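Local coordinates for protein fructokinase (Xylella fastidiosa Temecula1, PDB 3LJS) that probably phosphorylates fructose at the expense of ATP, as a fructokinase of the PfkB (ribokinase-like) family of carbohydrate kinases, at residues P39-V44 with G311-M316; G303-T308 with A315-S320. All coordinates share one frame; numbering follows the deposited sequence.

Contact 1. Residues P39-V44 with G311-M316; sequences PANVAV and GAFTAM
Asn-41 CA lies 7.3 Å from Phe-313 CA and Val-44 CA 7.5 Å from Met-316 CA where helix segment 39-44 runs beside the loop-and-strand segment 311-316, which turns a corner at Thr-314; no hydrogen bond joins the two directly. The amide of Asn-41 lies obliquely by the CD2-CE2 bond of Phe-313, its CG 3.7 Å from CD2, with amide and ring planes inclined by 61°. The CG of Asn-41 sits beside its own backbone N (chi1 -66°), which carries the amide out from the helix to the ring. Asparagine suits this place because its flat amide can pack and bond at once: CG and ND2 both touch Phe-313 CD2, and ND2 also hydrogen-bonds Asp-262 OD2 and donates to a water 3.1 Å away, which accepts a weak bond from Ala-312 N. In this ribokinase-like fold the ring also packs on Asp-262 and Ala-263, at the start of helix 262-275. The Phe-313 side chain lies about 5 Å from Gly-261, a residue seen to bind ATP, though no nucleotide is bound here; a phosphate ion, probably from the crystallisation liquor, lies about 3 Å from the Asn-41 side chain. Beside the next turn of the helix, selenomethionine Met-316, from the other segment, supplies a flexible partner. Its chain bends at chi2 (-61°), bringing CE within 3.3 Å of Asn-41 O, while its CG lies 4.0 Å from Val-44 CG1. The two side chains meet at about a right angle, the branched valine giving the long, unbranched chain a methyl to rest on. Beyond them, Met-316 O accepts a hydrogen bond from Arg-48 NE.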
ATOM      1  N   PRO B  39      11.674 -15.623  -1.465  1.00 21.25           N
ATOM      2  CA  PRO B  39      12.087 -16.445  -2.611  1.00 19.41           C
ATOM      3  C   PRO B  39      12.604 -15.611  -3.787  1.00 19.95           C
ATOM      4  O   PRO B  39      13.428 -16.078  -4.576  1.00 18.69           O
ATOM      5  CB  PRO B  39      10.821 -17.247  -2.948  1.00 20.64           C
ATOM      6  CG  PRO B  39       9.698 -16.407  -2.382  1.00 23.27           C
ATOM      7  CD  PRO B  39      10.276 -15.899  -1.089  1.00 21.21           C
ATOM      8  N   ALA B  40      12.130 -14.372  -3.894  1.00 18.84           N
ATOM      9  CA  ALA B  40      12.566 -13.483  -4.966  1.00 18.19           C
ATOM     10  C   ALA B  40      14.035 -13.123  -4.775  1.00 17.98           C
ATOM     11  O   ALA B  40      14.805 -13.106  -5.737  1.00 17.31           O
ATOM     12  CB  ALA B  40      11.712 -12.208  -4.993  1.00 18.46           C
ATOM     13  N   ASN B  41      14.419 -12.834  -3.534  1.00 18.18           N
ATOM     14  CA  ASN B  41      15.809 -12.498  -3.227  1.00 18.09           C
ATOM     15  C   ASN B  41      16.706 -13.699  -3.543  1.00 17.86           C
ATOM     16  O   ASN B  41      17.799 -13.546  -4.074  1.00 16.76           O
ATOM     17  CB  ASN B  41      15.988 -12.145  -1.746  1.00 16.46           C
ATOM     18  CG  ASN B  41      15.262 -10.866  -1.341  1.00 21.80           C
ATOM     19  OD1 ASN B  41      15.106  -9.941  -2.139  1.00 22.02           O
ATOM     20  ND2 ASN B  41      14.841 -10.801  -0.079  1.00 19.83           N
ATOM     21  N   VAL B  42      16.247 -14.895  -3.197  1.00 16.93           N
ATOM     22  CA  VAL B  42      17.042 -16.089  -3.455  1.00 15.69           C
ATOM     23  C   VAL B  42      17.278 -16.237  -4.953  1.00 15.92           C
ATOM     24  O   VAL B  42      18.390 -16.536  -5.386  1.00 17.95           O
ATOM     25  CB  VAL B  42      16.344 -17.353  -2.908  1.00 17.22           C
ATOM     26  CG1 VAL B  42      17.123 -18.600  -3.316  1.00 16.04           C
ATOM     27  CG2 VAL B  42      16.251 -17.272  -1.376  1.00 15.66           C
ATOM     28  N   ALA B  43      16.235 -15.999  -5.741  1.00 15.50           N
ATOM     29  CA  ALA B  43      16.325 -16.110  -7.190  1.00 16.90           C
ATOM     30  C   ALA B  43      17.366 -15.159  -7.774  1.00 18.77           C
ATOM     31  O   ALA B  43      18.182 -15.554  -8.618  1.00 16.39           O
ATOM     32  CB  ALA B  43      14.954 -15.840  -7.824  1.00 15.73           C
ATOM     33  N   VAL B  44      17.341 -13.907  -7.325  1.00 17.88           N
ATOM     34  CA  VAL B  44      18.283 -12.921  -7.832  1.00 19.76           C
ATOM     35  C   VAL B  44      19.710 -13.248  -7.417  1.00 19.31           C
ATOM     36  O   VAL B  44      20.655 -13.014  -8.174  1.00 19.07           O
ATOM     37  CB  VAL B  44      17.914 -11.497  -7.359  1.00 20.55           C
ATOM     38  CG1 VAL B  44      18.970 -10.506  -7.820  1.00 25.51           C
ATOM     39  CG2 VAL B  44      16.554 -11.103  -7.926  1.00 20.70           C
ATOM     40  N   GLY B 311      17.323  -3.936   5.560  1.00 42.30           N
ATOM     41  CA  GLY B 311      16.818  -5.203   5.068  1.00 44.27           C
ATOM     42  C   GLY B 311      16.726  -4.941   3.579  1.00 45.43           C
ATOM     43  O   GLY B 311      17.128  -3.870   3.137  1.00 48.86           O
ATOM     44  N   ALA B 312      16.212  -5.868   2.788  1.00 45.02           N
ATOM     45  CA  ALA B 312      16.129  -5.616   1.350  1.00 43.61           C
ATOM     46  C   ALA B 312      17.532  -5.520   0.762  1.00 41.97           C
ATOM     47  O   ALA B 312      18.333  -4.667   1.151  1.00 41.66           O
ATOM     48  CB  ALA B 312      15.361  -4.319   1.081  1.00 44.03           C
ATOM     49  N   PHE B 313      17.815  -6.395  -0.193  1.00 40.46           N
ATOM     50  CA  PHE B 313      19.119  -6.446  -0.836  1.00 38.66           C
ATOM     51  C   PHE B 313      19.296  -5.414  -1.942  1.00 38.57           C
ATOM     52  O   PHE B 313      18.442  -5.267  -2.817  1.00 38.83           O
ATOM     53  CB  PHE B 313      19.345  -7.857  -1.382  1.00 37.74           C
ATOM     54  CG  PHE B 313      19.425  -8.906  -0.308  1.00 36.02           C
ATOM     55  CD1 PHE B 313      20.660  -9.346   0.165  1.00 33.81           C
ATOM     56  CD2 PHE B 313      18.268  -9.425   0.261  1.00 33.79           C
ATOM     57  CE1 PHE B 313      20.737 -10.285   1.191  1.00 34.07           C
ATOM     58  CE2 PHE B 313      18.336 -10.363   1.286  1.00 34.78           C
ATOM     59  CZ  PHE B 313      19.575 -10.797   1.753  1.00 33.14           C
ATOM     60  N   THR B 314      20.411  -4.692  -1.893  1.00 36.77           N
ATOM     61  CA  THR B 314      20.704  -3.682  -2.895  1.00 37.24           C
ATOM     62  C   THR B 314      21.776  -4.174  -3.864  1.00 36.51           C
ATOM     63  O   THR B 314      21.993  -3.569  -4.912  1.00 37.12           O
ATOM     64  CB  THR B 314      21.171  -2.357  -2.242  1.00 38.75           C
ATOM     65  OG1 THR B 314      22.322  -2.596  -1.424  1.00 38.65           O
ATOM     66  CG2 THR B 314      20.059  -1.771  -1.381  1.00 39.53           C
ATOM     67  N   ALA B 315      22.437  -5.277  -3.517  1.00 34.72           N
ATOM     68  CA  ALA B 315      23.478  -5.840  -4.372  1.00 32.00           C
ATOM     69  C   ALA B 315      23.837  -7.283  -4.014  1.00 29.77           C
ATOM     70  O   ALA B 315      24.042  -7.614  -2.846  1.00 26.91           O
ATOM     71  CB  ALA B 315      24.735  -4.968  -4.308  1.00 32.35           C
HETATM   72  N   MSE B 316      23.904  -8.133  -5.035  1.00 28.20           N
HETATM   73  CA  MSE B 316      24.266  -9.537  -4.859  1.00 27.16           C
HETATM   74  C   MSE B 316      25.644  -9.704  -5.496  1.00 25.23           C
HETATM   75  O   MSE B 316      25.957  -9.050  -6.491  1.00 23.77           O
HETATM   76  CB  MSE B 316      23.245 -10.446  -5.549  1.00 30.01           C
HETATM   77  CG  MSE B 316      21.834 -10.307  -4.994  1.00 35.94           C
HETATM   78 SE   MSE B 316      21.744 -10.784  -3.119  1.00 45.85          SE
HETATM   79  CE  MSE B 316      19.842 -11.193  -3.010  1.00 42.10           C
TER
HETATM   80  O   HOH W   1      14.593  -8.608   2.033  1.00 54.24           O

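Contact 2. Residues G303-T308 with A315-S320; sequences GALAVT and AMPMLS
The ring of Pro-317 presents its CB-CG side to Leu-305, with Pro-317 CB 3.7 Å from Leu-305 CB and 4.0 Å from Leu-305 CD1, while at its other end Pro-317 CD lies 4.1 Å from Ala-306 CA. The flat peptide groups alongside meet by hydrogen bonding: Val-307 N donates to Ala-315 O at 3.0 Å, nearly straight at 171° and in the carbonyl plane, whereas the return bond from Ala-315 N to Val-307 O is weak at 3.5 Å. These bonds make Val-307 and Ala-315 a hydrogen-bonded pair of a two-stranded antiparallel sheet, in which a classic beta bulge places two residues, Thr-314 and Ala-315, across from the single Val-307. On one face Val-307 CB and Ala-315 CB lie 4.1 Å apart, the small alanine fitting next to the branched valine. Ala-306, just past the end of helix 289-305, offers its CA-H to Ala-315 O, and its small methyl CB lies 4.2 Å from Met-316 SE. Proline, with no N-H to donate, suits the place where the pairing with 307-308 has ended, and its ring carbons give Leu-305 an apolar surface; both side chains also pack on Val-322 of helix 319-328.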
ATOM      1  N   GLY B 303      26.558 -14.710   1.493  1.00 18.23           N
ATOM      2  CA  GLY B 303      25.811 -13.935   2.467  1.00 20.50           C
ATOM      3  C   GLY B 303      26.611 -12.770   3.014  1.00 21.87           C
ATOM      4  O   GLY B 303      26.068 -11.697   3.265  1.00 21.64           O
ATOM      5  N   ALA B 304      27.912 -12.977   3.191  1.00 20.59           N
ATOM      6  CA  ALA B 304      28.780 -11.934   3.721  1.00 21.99           C
ATOM      7  C   ALA B 304      28.999 -10.787   2.735  1.00 23.67           C
ATOM      8  O   ALA B 304      29.190  -9.640   3.145  1.00 22.51           O
ATOM      9  CB  ALA B 304      30.127 -12.540   4.131  1.00 21.25           C
ATOM     10  N   LEU B 305      28.967 -11.093   1.441  1.00 22.81           N
ATOM     11  CA  LEU B 305      29.187 -10.078   0.410  1.00 22.30           C
ATOM     12  C   LEU B 305      27.932  -9.329  -0.013  1.00 24.16           C
ATOM     13  O   LEU B 305      28.020  -8.217  -0.543  1.00 23.83           O
ATOM     14  CB  LEU B 305      29.830 -10.715  -0.821  1.00 21.68           C
ATOM     15  CG  LEU B 305      31.297 -11.144  -0.696  1.00 23.55           C
ATOM     16  CD1 LEU B 305      31.683 -12.024  -1.878  1.00 23.73           C
ATOM     17  CD2 LEU B 305      32.181  -9.903  -0.629  1.00 24.23           C
ATOM     18  N   ALA B 306      26.768  -9.940   0.200  1.00 24.08           N
ATOM     19  CA  ALA B 306      25.505  -9.311  -0.168  1.00 24.25           C
ATOM     20  C   ALA B 306      25.335  -8.013   0.612  1.00 26.30           C
ATOM     21  O   ALA B 306      25.656  -7.949   1.796  1.00 26.21           O
ATOM     22  CB  ALA B 306      24.337 -10.257   0.127  1.00 23.27           C
ATOM     23  N   VAL B 307      24.829  -6.979  -0.055  1.00 28.58           N
ATOM     24  CA  VAL B 307      24.623  -5.689   0.592  1.00 31.57           C
ATOM     25  C   VAL B 307      23.141  -5.423   0.836  1.00 33.19           C
ATOM     26  O   VAL B 307      22.319  -5.585  -0.064  1.00 32.25           O
ATOM     27  CB  VAL B 307      25.192  -4.541  -0.264  1.00 31.94           C
ATOM     28  CG1 VAL B 307      24.861  -3.197   0.381  1.00 32.48           C
ATOM     29  CG2 VAL B 307      26.697  -4.712  -0.422  1.00 31.55           C
ATOM     30  N   THR B 308      22.811  -5.013   2.057  1.00 34.63           N
ATOM     31  CA  THR B 308      21.431  -4.716   2.430  1.00 36.55           C
ATOM     32  C   THR B 308      21.281  -3.295   2.965  1.00 37.93           C
ATOM     33  O   THR B 308      22.236  -2.710   3.484  1.00 37.63           O
ATOM     34  CB  THR B 308      20.924  -5.682   3.520  1.00 37.18           C
ATOM     35  OG1 THR B 308      21.822  -5.653   4.638  1.00 37.61           O
ATOM     36  CG2 THR B 308      20.832  -7.101   2.979  1.00 37.99           C
ATOM     37  N   ALA B 315      22.437  -5.277  -3.517  1.00 34.72           N
ATOM     38  CA  ALA B 315      23.478  -5.840  -4.372  1.00 32.00           C
ATOM     39  C   ALA B 315      23.837  -7.283  -4.014  1.00 29.77           C
ATOM     40  O   ALA B 315      24.042  -7.614  -2.846  1.00 26.91           O
ATOM     41  CB  ALA B 315      24.735  -4.968  -4.308  1.00 32.35           C
HETATM   42  N   MSE B 316      23.904  -8.133  -5.035  1.00 28.20           N
HETATM   43  CA  MSE B 316      24.266  -9.537  -4.859  1.00 27.16           C
HETATM   44  C   MSE B 316      25.644  -9.704  -5.496  1.00 25.23           C
HETATM   45  O   MSE B 316      25.957  -9.050  -6.491  1.00 23.77           O
HETATM   46  CB  MSE B 316      23.245 -10.446  -5.549  1.00 30.01           C
HETATM   47  CG  MSE B 316      21.834 -10.307  -4.994  1.00 35.94           C
HETATM   48 SE   MSE B 316      21.744 -10.784  -3.119  1.00 45.85          SE
HETATM   49  CE  MSE B 316      19.842 -11.193  -3.010  1.00 42.10           C
ATOM     50  N   PRO B 317      26.485 -10.581  -4.933  1.00 22.66           N
ATOM     51  CA  PRO B 317      27.824 -10.779  -5.492  1.00 22.04           C
ATOM     52  C   PRO B 317      27.892 -11.754  -6.669  1.00 22.26           C
ATOM     53  O   PRO B 317      27.074 -12.668  -6.784  1.00 20.90           O
ATOM     54  CB  PRO B 317      28.607 -11.287  -4.293  1.00 21.60           C
ATOM     55  CG  PRO B 317      27.590 -12.189  -3.630  1.00 22.41           C
ATOM     56  CD  PRO B 317      26.318 -11.342  -3.680  1.00 20.64           C
HETATM   57  N   MSE B 318      28.871 -11.541  -7.542  1.00 20.95           N
HETATM   58  CA  MSE B 318      29.084 -12.417  -8.683  1.00 20.34           C
HETATM   59  C   MSE B 318      29.985 -13.560  -8.217  1.00 19.04           C
HETATM   60  O   MSE B 318      30.620 -13.470  -7.164  1.00 17.36           O
HETATM   61  CB  MSE B 318      29.761 -11.661  -9.828  1.00 23.29           C
HETATM   62  CG  MSE B 318      28.943 -10.509 -10.386  1.00 29.21           C
HETATM   63 SE   MSE B 318      29.865  -9.649 -11.868  1.00 41.52          SE
HETATM   64  CE  MSE B 318      31.250  -8.755 -10.855  1.00 28.92           C
ATOM     65  N   LEU B 319      30.039 -14.631  -9.000  1.00 18.65           N
ATOM     66  CA  LEU B 319      30.852 -15.786  -8.637  1.00 19.88           C
ATOM     67  C   LEU B 319      32.309 -15.410  -8.358  1.00 19.84           C
ATOM     68  O   LEU B 319      32.879 -15.811  -7.343  1.00 17.85           O
ATOM     69  CB  LEU B 319      30.787 -16.846  -9.741  1.00 19.43           C
ATOM     70  CG  LEU B 319      31.617 -18.110  -9.502  1.00 20.35           C
ATOM     71  CD1 LEU B 319      31.189 -18.770  -8.196  1.00 19.06           C
ATOM     72  CD2 LEU B 319      31.436 -19.068 -10.671  1.00 19.72           C
ATOM     73  N   SER B 320      32.901 -14.619  -9.247  1.00 20.12           N
ATOM     74  CA  SER B 320      34.293 -14.205  -9.088  1.00 19.58           C
ATOM     75  C   SER B 320      34.556 -13.526  -7.742  1.00 19.45           C
ATOM     76  O   SER B 320      35.579 -13.777  -7.104  1.00 19.59           O
ATOM     77  CB  SER B 320      34.691 -13.261 -10.226  1.00 18.68           C
ATOM     78  OG  SER B 320      33.823 -12.139 -10.273  1.00 22.93           O
TER

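Overall arrangement
The centres of contacts 1 and 2 lie about 9 Å apart, and the two share Ala-315 and Met-316. Helix 38-49 comes early in the chain; helix 289-305, strand 307-308, strand 313-315 and helix 319-328 follow one another near its end. Contact 2 is therefore local, closing the small antiparallel sheet, while contact 1 sets that sheet against helix 38-49, joining segments 267 residues apart at their nearest ends. Phe-313 links the contacts directly, with its CE1 3.8 Å from Ala-306 CB and its CD1 3.6 Å from Thr-308 CG2. Together they place the hairpin that precedes the last helix beside helix 38-49, probably helping to shape the neighbourhood of the nucleotide site.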